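PDB 6O43: Orf11 from Staphylococcus phage P68, which is a potential lysin, probably serving to degrade the peptidoglycan cell wall of the phage's staphylococcal host. Local coordinates for residues G34-L40 and F73-W79; I23-V27 and I47-K52; F121-V126 and W156-Y160. One frame throughout, in Å; residues are numbered along the deposited sequence. Where two conformers were deposited one is given.

Contact 1 of 3, residues G34-L40 and F73-W79; sequences GRFNVWL and FSSGLGW. With I3C (5-amino-2,4,6-triiodobenzene-1,3-dicarboxylic acid), chain B.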
loop_
_atom_site.group_PDB
_atom_site.type_symbol
_atom_site.label_atom_id
_atom_site.label_comp_id
_atom_site.label_asym_id
_atom_site.label_seq_id
_atom_site.Cartn_x
_atom_site.Cartn_y
_atom_site.Cartn_z
ATOM N N GLY A 34 -13.494 -3.830 -5.192
ATOM C CA GLY A 34 -13.480 -2.521 -4.561
ATOM C C GLY A 34 -14.381 -1.523 -5.259
ATOM O O GLY A 34 -15.496 -1.840 -5.687
ATOM N N ARG A 35 -13.885 -0.290 -5.379
ATOM C CA ARG A 35 -14.667 0.783 -5.972
ATOM C C ARG A 35 -14.680 0.744 -7.493
ATOM O O ARG A 35 -15.505 1.431 -8.105
ATOM C CB ARG A 35 -14.150 2.129 -5.469
ATOM C CG ARG A 35 -14.499 2.332 -4.005
ATOM C CD ARG A 35 -13.659 3.387 -3.314
ATOM N NE ARG A 35 -13.980 3.398 -1.890
ATOM C CZ ARG A 35 -13.481 2.540 -1.009
ATOM N NH1 ARG A 35 -12.620 1.609 -1.399
ATOM N NH2 ARG A 35 -13.839 2.610 0.266
ATOM N N PHE A 36 -13.802 -0.040 -8.121
ATOM C CA PHE A 36 -13.993 -0.318 -9.539
ATOM C C PHE A 36 -15.343 -0.981 -9.767
ATOM O O PHE A 36 -15.956 -0.799 -10.824
ATOM C CB PHE A 36 -12.858 -1.193 -10.081
ATOM C CG PHE A 36 -11.480 -0.635 -9.831
ATOM C CD1 PHE A 36 -11.070 0.535 -10.447
ATOM C CD2 PHE A 36 -10.589 -1.294 -9.000
ATOM C CE1 PHE A 36 -9.802 1.047 -10.230
ATOM C CE2 PHE A 36 -9.316 -0.788 -8.780
ATOM C CZ PHE A 36 -8.923 0.387 -9.401
ATOM N N ASN A 37 -15.837 -1.715 -8.767
ATOM C CA ASN A 37 -17.152 -2.350 -8.827
ATOM C C ASN A 37 -18.243 -1.453 -8.242
ATOM O O ASN A 37 -19.226 -1.139 -8.921
ATOM C CB ASN A 37 -17.121 -3.696 -8.090
ATOM C CG ASN A 37 -18.479 -4.381 -8.070
ATOM O OD1 ASN A 37 -19.210 -4.369 -9.064
ATOM N ND2 ASN A 37 -18.826 -4.979 -6.935
ATOM N N VAL A 38 -18.080 -1.029 -6.984
ATOM C CA VAL A 38 -19.163 -0.327 -6.299
ATOM C C VAL A 38 -19.392 1.051 -6.909
ATOM O O VAL A 38 -20.539 1.481 -7.086
ATOM C CB VAL A 38 -18.881 -0.236 -4.789
ATOM C CG1 VAL A 38 -19.906 0.663 -4.122
ATOM C CG2 VAL A 38 -18.898 -1.621 -4.159
ATOM N N TRP A 39 -18.316 1.766 -7.240
ATOM C CA TRP A 39 -18.451 3.127 -7.752
ATOM C C TRP A 39 -18.600 3.183 -9.269
ATOM O O TRP A 39 -19.404 3.970 -9.780
ATOM C CB TRP A 39 -17.248 3.976 -7.333
ATOM C CG TRP A 39 -17.292 4.468 -5.917
ATOM C CD1 TRP A 39 -18.240 4.194 -4.974
ATOM C CD2 TRP A 39 -16.335 5.332 -5.288
ATOM N NE1 TRP A 39 -17.928 4.830 -3.791
ATOM C CE2 TRP A 39 -16.765 5.537 -3.959
ATOM C CE3 TRP A 39 -15.156 5.953 -5.718
ATOM C CZ2 TRP A 39 -16.054 6.336 -3.057
ATOM C CZ3 TRP A 39 -14.451 6.746 -4.820
ATOM C CH2 TRP A 39 -14.904 6.930 -3.508
ATOM N N LEU A 40 -17.843 2.376 -10.009
ATOM C CA LEU A 40 -17.829 2.454 -11.463
ATOM C C LEU A 40 -18.592 1.323 -12.143
ATOM O O LEU A 40 -18.632 1.279 -13.378
ATOM C CB LEU A 40 -16.381 2.474 -11.971
ATOM C CG LEU A 40 -15.367 3.318 -11.194
ATOM C CD1 LEU A 40 -14.006 3.268 -11.876
ATOM C CD2 LEU A 40 -15.837 4.762 -11.032
ATOM N N PHE A 73 -14.191 -2.311 -0.774
ATOM C CA PHE A 73 -15.040 -1.173 -0.456
ATOM C C PHE A 73 -15.328 -1.121 1.039
ATOM O O PHE A 73 -15.505 -2.155 1.686
ATOM C CB PHE A 73 -16.356 -1.246 -1.229
ATOM C CG PHE A 73 -17.332 -0.170 -0.852
ATOM C CD1 PHE A 73 -17.196 1.115 -1.361
ATOM C CD2 PHE A 73 -18.378 -0.440 0.025
ATOM C CE1 PHE A 73 -18.092 2.114 -1.009
ATOM C CE2 PHE A 73 -19.282 0.547 0.384
ATOM C CZ PHE A 73 -19.140 1.828 -0.132
ATOM N N SER A 74 -15.387 0.094 1.582
ATOM C CA SER A 74 -15.758 0.303 2.977
ATOM C C SER A 74 -16.543 1.597 3.093
ATOM O O SER A 74 -16.097 2.644 2.616
ATOM C CB SER A 74 -14.526 0.342 3.887
ATOM O OG SER A 74 -13.939 -0.944 3.992
ATOM N N SER A 75 -17.713 1.515 3.720
ATOM C CA SER A 75 -18.584 2.665 3.913
ATOM C C SER A 75 -17.808 3.887 4.386
ATOM O O SER A 75 -17.019 3.814 5.332
ATOM C CB SER A 75 -19.675 2.308 4.927
ATOM O OG SER A 75 -20.345 3.462 5.400
ATOM N N GLY A 76 -18.035 5.012 3.709
ATOM C CA GLY A 76 -17.524 6.294 4.129
ATOM C C GLY A 76 -16.144 6.650 3.618
ATOM O O GLY A 76 -15.752 7.819 3.713
ATOM N N LEU A 77 -15.396 5.691 3.080
ATOM C CA LEU A 77 -14.000 5.904 2.724
ATOM C C LEU A 77 -13.816 5.896 1.210
ATOM O O LEU A 77 -14.506 5.175 0.484
ATOM C CB LEU A 77 -13.101 4.837 3.356
ATOM C CG LEU A 77 -13.191 4.661 4.874
ATOM C CD1 LEU A 77 -12.370 3.459 5.314
ATOM C CD2 LEU A 77 -12.736 5.922 5.593
ATOM N N GLY A 78 -12.871 6.705 0.745
ATOM C CA GLY A 78 -12.553 6.772 -0.665
ATOM C C GLY A 78 -11.623 5.655 -1.092
ATOM O O GLY A 78 -11.481 4.631 -0.419
ATOM N N TRP A 79 -10.972 5.870 -2.235
ATOM C CA TRP A 79 -10.095 4.854 -2.804
ATOM C C TRP A 79 -9.050 4.394 -1.793
ATOM O O TRP A 79 -8.505 5.194 -1.026
ATOM C CB TRP A 79 -9.405 5.395 -4.062
ATOM C CG TRP A 79 -10.326 5.606 -5.240
ATOM C CD1 TRP A 79 -10.892 6.785 -5.636
ATOM C CD2 TRP A 79 -10.771 4.614 -6.179
ATOM N NE1 TRP A 79 -11.665 6.587 -6.754
ATOM C CE2 TRP A 79 -11.610 5.264 -7.107
ATOM C CE3 TRP A 79 -10.544 3.241 -6.323
ATOM C CZ2 TRP A 79 -12.221 4.591 -8.163
ATOM C CZ3 TRP A 79 -11.152 2.573 -7.369
ATOM C CH2 TRP A 79 -11.983 3.250 -8.278
HETATM I I3 I3C B . -17.892 9.719 -4.042
HETATM I I2 I3C B . -20.615 6.213 -8.112
HETATM I I1 I3C B . -23.864 8.727 -3.645
HETATM O O8 I3C B . -21.355 11.091 -2.983
HETATM O O9 I3C B . -20.660 9.427 -1.757
HETATM C C10 I3C B . -23.191 6.938 -6.332
HETATM N N13 I3C B . -18.310 7.830 -6.546
HETATM C C1 I3C B . -20.879 9.017 -4.130
HETATM C C6 I3C B . -19.662 8.822 -4.764
HETATM C C5 I3C B . -19.588 8.028 -5.891
HETATM C C4 I3C B . -20.727 7.425 -6.390
HETATM C C3 I3C B . -21.945 7.615 -5.763
HETATM C C2 I3C B . -22.023 8.412 -4.630
HETATM C C7 I3C B . -20.968 9.895 -2.883
HETATM O O11 I3C B . -23.529 5.798 -5.918
HETATM O O12 I3C B . -23.873 7.517 -7.217
#

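Contact 2 of 3, residues I23-V27 and I47-K52; sequences IDQLV and IRQVLK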
loop_
_atom_site.group_PDB
_atom_site.type_symbol
_atom_site.label_atom_id
_atom_site.label_comp_id
_atom_site.label_asym_id
_atom_site.label_seq_id
_atom_site.Cartn_x
_atom_site.Cartn_y
_atom_site.Cartn_z
ATOM N N ILE A 23 -1.743 -0.996 -17.784
ATOM C CA ILE A 23 -3.142 -0.683 -17.511
ATOM C C ILE A 23 -4.059 -1.633 -18.273
ATOM O O ILE A 23 -5.108 -2.044 -17.763
ATOM C CB ILE A 23 -3.437 0.791 -17.847
ATOM C CG1 ILE A 23 -2.817 1.706 -16.785
ATOM C CG2 ILE A 23 -4.939 1.024 -17.974
ATOM C CD1 ILE A 23 -3.056 3.182 -17.024
ATOM N N ASP A 24 -3.678 -1.997 -19.502
ATOM C CA ASP A 24 -4.450 -2.983 -20.254
ATOM C C ASP A 24 -4.561 -4.295 -19.488
ATOM O O ASP A 24 -5.644 -4.880 -19.392
ATOM C CB ASP A 24 -3.816 -3.226 -21.624
ATOM C CG ASP A 24 -4.177 -2.158 -22.632
ATOM O OD1 ASP A 24 -5.195 -1.464 -22.424
ATOM O OD2 ASP A 24 -3.449 -2.022 -23.639
ATOM N N GLN A 25 -3.444 -4.774 -18.939
ATOM C CA GLN A 25 -3.478 -6.002 -18.157
ATOM C C GLN A 25 -4.256 -5.822 -16.859
ATOM O O GLN A 25 -4.877 -6.775 -16.375
ATOM C CB GLN A 25 -2.052 -6.473 -17.867
ATOM C CG GLN A 25 -1.285 -6.886 -19.117
ATOM C CD GLN A 25 0.211 -6.952 -18.892
ATOM O OE1 GLN A 25 0.829 -5.982 -18.454
ATOM N NE2 GLN A 25 0.803 -8.103 -19.190
ATOM N N LEU A 26 -4.257 -4.608 -16.301
ATOM C CA LEU A 26 -4.878 -4.391 -14.997
ATOM C C LEU A 26 -6.400 -4.361 -15.090
ATOM O O LEU A 26 -7.085 -4.910 -14.222
ATOM C CB LEU A 26 -4.357 -3.091 -14.375
ATOM C CG LEU A 26 -2.925 -3.102 -13.830
ATOM C CD1 LEU A 26 -2.513 -1.712 -13.357
ATOM C CD2 LEU A 26 -2.790 -4.112 -12.696
ATOM N N VAL A 27 -6.949 -3.738 -16.138
ATOM C CA VAL A 27 -8.391 -3.477 -16.170
ATOM C C VAL A 27 -9.211 -4.746 -15.966
ATOM O O VAL A 27 -10.045 -4.773 -15.048
ATOM C CB VAL A 27 -8.770 -2.735 -17.465
ATOM C CG1 VAL A 27 -10.277 -2.547 -17.532
ATOM C CG2 VAL A 27 -8.056 -1.394 -17.530
ATOM N N ILE A 47 -12.623 2.860 -15.453
ATOM C CA ILE A 47 -11.460 2.272 -14.791
ATOM C C ILE A 47 -10.174 2.812 -15.406
ATOM O O ILE A 47 -9.250 3.225 -14.697
ATOM C CB ILE A 47 -11.524 0.736 -14.861
ATOM C CG1 ILE A 47 -12.730 0.211 -14.079
ATOM C CG2 ILE A 47 -10.237 0.124 -14.341
ATOM C CD1 ILE A 47 -12.931 -1.291 -14.201
ATOM N N ARG A 48 -10.103 2.828 -16.741
ATOM C CA ARG A 48 -8.946 3.406 -17.417
ATOM C C ARG A 48 -8.762 4.869 -17.058
ATOM O O ARG A 48 -7.635 5.329 -16.853
ATOM C CB ARG A 48 -9.092 3.273 -18.930
ATOM C CG ARG A 48 -8.875 1.887 -19.438
ATOM C CD ARG A 48 -9.217 1.786 -20.917
ATOM N NE ARG A 48 -9.314 0.388 -21.303
ATOM C CZ ARG A 48 -8.263 -0.398 -21.498
ATOM N NH1 ARG A 48 -7.036 0.087 -21.355
ATOM N NH2 ARG A 48 -8.442 -1.667 -21.831
ATOM N N GLN A 49 -9.857 5.628 -17.030
ATOM C CA GLN A 49 -9.789 7.028 -16.638
ATOM C C GLN A 49 -9.128 7.178 -15.272
ATOM O O GLN A 49 -8.255 8.032 -15.076
ATOM C CB GLN A 49 -11.198 7.620 -16.634
ATOM C CG GLN A 49 -11.259 9.117 -16.436
ATOM C CD GLN A 49 -12.662 9.593 -16.126
ATOM O OE1 GLN A 49 -13.492 8.829 -15.629
ATOM N NE2 GLN A 49 -12.939 10.857 -16.423
ATOM N N VAL A 50 -9.521 6.333 -14.318
ATOM C CA VAL A 50 -8.967 6.406 -12.969
ATOM C C VAL A 50 -7.487 6.044 -12.976
ATOM O O VAL A 50 -6.648 6.783 -12.450
ATOM C CB VAL A 50 -9.764 5.495 -12.020
ATOM C CG1 VAL A 50 -9.008 5.298 -10.717
ATOM C CG2 VAL A 50 -11.146 6.081 -11.770
ATOM N N LEU A 51 -7.143 4.905 -13.577
ATOM C CA LEU A 51 -5.755 4.455 -13.568
ATOM C C LEU A 51 -4.843 5.450 -14.276
ATOM O O LEU A 51 -3.754 5.766 -13.786
ATOM C CB LEU A 51 -5.654 3.071 -14.207
ATOM C CG LEU A 51 -6.417 1.998 -13.427
ATOM C CD1 LEU A 51 -6.268 0.632 -14.082
ATOM C CD2 LEU A 51 -5.938 1.971 -11.979
ATOM N N LYS A 52 -5.265 5.948 -15.441
ATOM C CA LYS A 52 -4.480 6.973 -16.125
ATOM C C LYS A 52 -4.277 8.197 -15.237
ATOM O O LYS A 52 -3.195 8.793 -15.225
ATOM C CB LYS A 52 -5.164 7.373 -17.433
ATOM C CG LYS A 52 -5.133 6.316 -18.525
ATOM C CD LYS A 52 -5.769 6.851 -19.802
ATOM C CE LYS A 52 -5.215 8.228 -20.147
ATOM N NZ LYS A 52 -5.706 8.724 -21.468
#

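Contact 3 of 3, residues F121-V126 and W156-Y160; sequences FVPQDV and WAAYY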
loop_
_atom_site.group_PDB
_atom_site.type_symbol
_atom_site.label_atom_id
_atom_site.label_comp_id
_atom_site.label_asym_id
_atom_site.label_seq_id
_atom_site.Cartn_x
_atom_site.Cartn_y
_atom_site.Cartn_z
ATOM N N PHE A 121 5.647 -5.033 22.943
ATOM C CA PHE A 121 6.022 -6.430 22.754
ATOM C C PHE A 121 7.077 -6.670 21.684
ATOM O O PHE A 121 7.629 -7.772 21.647
ATOM C CB PHE A 121 4.784 -7.268 22.405
ATOM C CG PHE A 121 4.190 -6.937 21.063
ATOM C CD1 PHE A 121 4.628 -7.583 19.916
ATOM C CD2 PHE A 121 3.196 -5.979 20.948
ATOM C CE1 PHE A 121 4.084 -7.279 18.674
ATOM C CE2 PHE A 121 2.647 -5.669 19.712
ATOM C CZ PHE A 121 3.092 -6.321 18.574
ATOM N N VAL A 122 7.367 -5.714 20.810
ATOM C CA VAL A 122 8.333 -5.988 19.740
ATOM C C VAL A 122 9.737 -6.053 20.335
ATOM O O VAL A 122 10.158 -5.112 21.034
ATOM C CB VAL A 122 8.243 -4.924 18.648
ATOM C CG1 VAL A 122 9.246 -5.224 17.543
ATOM C CG2 VAL A 122 6.828 -4.873 18.077
ATOM N N PRO A 123 10.486 -7.130 20.099
ATOM C CA PRO A 123 11.830 -7.243 20.672
ATOM C C PRO A 123 12.700 -6.045 20.316
ATOM O O PRO A 123 12.564 -5.444 19.249
ATOM C CB PRO A 123 12.369 -8.537 20.054
ATOM C CG PRO A 123 11.145 -9.345 19.779
ATOM C CD PRO A 123 10.083 -8.352 19.380
ATOM N N GLN A 124 13.606 -5.708 21.236
ATOM C CA GLN A 124 14.436 -4.519 21.068
ATOM C C GLN A 124 15.302 -4.619 19.817
ATOM O O GLN A 124 15.383 -3.672 19.026
ATOM C CB GLN A 124 15.300 -4.309 22.313
ATOM C CG GLN A 124 15.896 -2.919 22.419
ATOM C CD GLN A 124 14.838 -1.833 22.371
ATOM O OE1 GLN A 124 13.838 -1.887 23.092
ATOM N NE2 GLN A 124 15.044 -0.845 21.507
ATOM N N ASP A 125 15.960 -5.762 19.614
ATOM C CA ASP A 125 16.821 -5.900 18.443
ATOM C C ASP A 125 16.022 -5.837 17.146
ATOM O O ASP A 125 16.550 -5.410 16.113
ATOM C CB ASP A 125 17.626 -7.196 18.529
ATOM C CG ASP A 125 18.729 -7.125 19.568
ATOM O OD1 ASP A 125 18.807 -6.106 20.287
ATOM O OD2 ASP A 125 19.523 -8.084 19.665
ATOM N N VAL A 126 14.752 -6.248 17.178
ATOM C CA VAL A 126 13.898 -6.089 16.007
ATOM C C VAL A 126 13.619 -4.614 15.752
ATOM O O VAL A 126 13.669 -4.145 14.607
ATOM C CB VAL A 126 12.595 -6.891 16.179
ATOM C CG1 VAL A 126 11.550 -6.419 15.179
ATOM C CG2 VAL A 126 12.862 -8.379 16.005
ATOM N N TRP A 156 4.428 -3.114 11.825
ATOM C CA TRP A 156 4.473 -4.556 12.042
ATOM C C TRP A 156 4.470 -5.314 10.721
ATOM O O TRP A 156 5.229 -6.275 10.547
ATOM C CB TRP A 156 3.293 -4.995 12.907
ATOM C CG TRP A 156 3.285 -4.401 14.279
ATOM C CD1 TRP A 156 4.369 -4.014 15.021
ATOM C CD2 TRP A 156 2.132 -4.121 15.079
ATOM N NE1 TRP A 156 3.957 -3.516 16.234
ATOM C CE2 TRP A 156 2.588 -3.570 16.294
ATOM C CE3 TRP A 156 0.756 -4.288 14.887
ATOM C CZ2 TRP A 156 1.718 -3.179 17.307
ATOM C CZ3 TRP A 156 -0.105 -3.901 15.898
ATOM C CH2 TRP A 156 0.379 -3.353 17.092
ATOM N N ALA A 157 3.621 -4.900 9.777
ATOM C CA ALA A 157 3.551 -5.595 8.495
ATOM C C ALA A 157 4.889 -5.556 7.771
ATOM O O ALA A 157 5.287 -6.538 7.135
ATOM C CB ALA A 157 2.456 -4.986 7.617
ATOM N N ALA A 158 5.601 -4.434 7.860
ATOM C CA ALA A 158 6.861 -4.294 7.136
ATOM C C ALA A 158 8.022 -4.970 7.860
ATOM O O ALA A 158 8.893 -5.565 7.215
ATOM C CB ALA A 158 7.174 -2.813 6.914
ATOM N N TYR A 159 8.045 -4.900 9.195
ATOM C CA TYR A 159 9.238 -5.226 9.966
ATOM C C TYR A 159 9.052 -6.291 11.041
ATOM O O TYR A 159 10.058 -6.773 11.575
ATOM C CB TYR A 159 9.786 -3.959 10.643
ATOM C CG TYR A 159 10.382 -2.948 9.691
ATOM C CD1 TYR A 159 11.277 -3.338 8.698
ATOM C CD2 TYR A 159 10.050 -1.602 9.786
ATOM C CE1 TYR A 159 11.832 -2.409 7.831
ATOM C CE2 TYR A 159 10.597 -0.670 8.927
ATOM C CZ TYR A 159 11.486 -1.075 7.956
ATOM O OH TYR A 159 12.029 -0.143 7.100
ATOM N N TYR A 160 7.824 -6.656 11.395
ATOM C CA TYR A 160 7.601 -7.661 12.428
ATOM C C TYR A 160 6.202 -8.241 12.261
ATOM O O TYR A 160 5.312 -7.974 13.080
ATOM C CB TYR A 160 7.784 -7.057 13.824
ATOM C CG TYR A 160 7.799 -8.080 14.944
ATOM C CD1 TYR A 160 8.847 -8.982 15.076
ATOM C CD2 TYR A 160 6.769 -8.135 15.876
ATOM C CE1 TYR A 160 8.867 -9.913 16.101
ATOM C CE2 TYR A 160 6.780 -9.063 16.901
ATOM C CZ TYR A 160 7.830 -9.947 17.006
ATOM O OH TYR A 160 7.843 -10.870 18.022
HETATM O O HOH W 1 6.893 -10.147 20.778
HETATM O O HOH W 2 12.870 -5.154 11.936
#

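Contact 1 of 3, residues G34-L40 and F73-W79
R35 reaches across to the loop after helix 61-71, and its guanidinium carries the polar part of the contact. NH2 donates to the backbone oxygen of L77 (R35 NH2 to L77 O 2.7 Å) at 134°, approaching from above the carbonyl plane; NE adds a weak bond to the same oxygen. G78 O sits over the centre of one guanidinium face, with R35 CZ to G78 O at 3.0 Å, while F73 CA lies over the opposite face. Beyond the two segments, NH1 forms a salt bridge with E68 and a hydrogen bond to G72 O, and NH2 a hydrogen bond to N81.

The edge of W39 points at the face of W79, planes 84° apart, and W39 CZ3 comes 3.4 Å from W79 NE1, which donates a hydrogen bond to Y89 O. F36 meets the W79 six-membered ring obliquely, F36 CE1 to W79 CZ3 3.5 Å.

Two CH-pi contacts complete the set: R35 CB over the W79 six-membered ring (3.7 Å to its centroid) and V38 CG1 over the F73 ring.

W39 is a wall of the I3C pocket. R35 CD packs on one indole face and the amino nitrogen N13 of I3C on the other, W39 CD2 to I3C N13 3.4 Å. The arginine thus ties the loop to helix 34-38 through the L77 carbonyl, its charge is met by E68 on helix 61-71, and it backs the indole against which this phasing compound rests.

Contact 2 of 3, residues I23-V27 and I47-K52
I23 and V27 on helix 23-30 face I47, R48 and L51 on helix 44-57, a helix-on-helix packing within an all-helical fold. The two short segments run at 131° to each other, so they lean towards antiparallel, and their axes pass 10.4 Å apart at closest approach.

The bumps and hollows alternate. L51 pushes its CD1 branch into a shallow hollow made by I23, L26 and V27, one turn of the facing helix; L51 CD1 lies 4.1 Å from I23 CG2 and 4.2 Å from L26 CB. I23 in turn runs antiparallel alongside L51. With CG1 beside its backbone N (chi1 -74°) and the chain extended beyond, its CD1 lodges between L51 and K52, 3.8 Å from L51 CB, and also touches the CG of K52. V27 plays the same part at the opposite end of the contact: its CG2 branch settles into the hollow between I47, R48 and L51, with V27 CG2 to I47 CG2 at 4.2 Å and V27 CG2 to R48 CG at 3.9 Å. P61 and T62, at the start of helix 61-71, pack against helix 23-30, both touching L26.

R48 closes the more exposed flank. Its chain is extended from CG to NE and lies across V27 at about a right angle, with V27 CG2 over the centre of one guanidinium face. The edge of the group is turned to D24, whose carboxylate plane is steeply inclined to that of the guanidinium, in a salt bridge. A single carboxylate oxygen does the work: R48 NH1 donates to D24 OD1 at 2.6 Å with an N-H...O angle of 155°, nearly along the C-O axis, and R48 NH2 adds a weak bond to the same OD1.

Contact 3 of 3, residues F121-V126 and W156-Y160
The ring of Y160 takes V122 CG1 over one face, while F121 meets it at the edge, F121 CE1 to Y160 CE2 3.7 Å. F121's own ring has V122 CG2 over one face and, at its edge, the water bonded to F121 O. It also sits on the indole of W156, with F121 CZ 3.5 Å above that plane and offset toward the rim; the two rings are tilted by 49°, oblique rather than stacked. V122 CG2 is 3.7 Å from W156 NE1, whose hydrogen bond goes to W112 O.

This packing joins the N-terminal end of helix 124-136, where P123 holds the N-cap position, to the C-terminal end of helix 152-159, which Y160 has just left. With its CG anti to the backbone N (chi1 -170°), Y160 turns its ring to the facing segment. P123 CD lies 3.6 Å from Y160 CZ, and V126 CG1 is on the same side of the ring as V122 and P123, 3.7 Å from Y160 CD1.

Polar atoms of the two segments meet through water. One water donates to F121 O at 2.6 Å and is also hydrogen-bonded to Y160 OH. A second donates to V126 O and to Y159 O.

Contacts 1 and 2 adjoin, with centres 16 Å apart, and their segments alternate along the chain: 23-27, 34-40, 47-52, 73-79. Helices 23-30, 34-38 and 44-57 follow one another, and side chains of I47 and V50 on the last pack against F36, L40 and W79, so contacts 1 and 2 pack directly against each other. Contact 3 comes later in sequence, using helices 124-136 and 152-159. Its nearest atoms are about 17 Å from contact 1 and about 21 Å from contact 2. The two packed regions of this strand-free chain do not touch and lie on opposite sides of its centre, and the bound phasing compound I3C sits beside the earlier one.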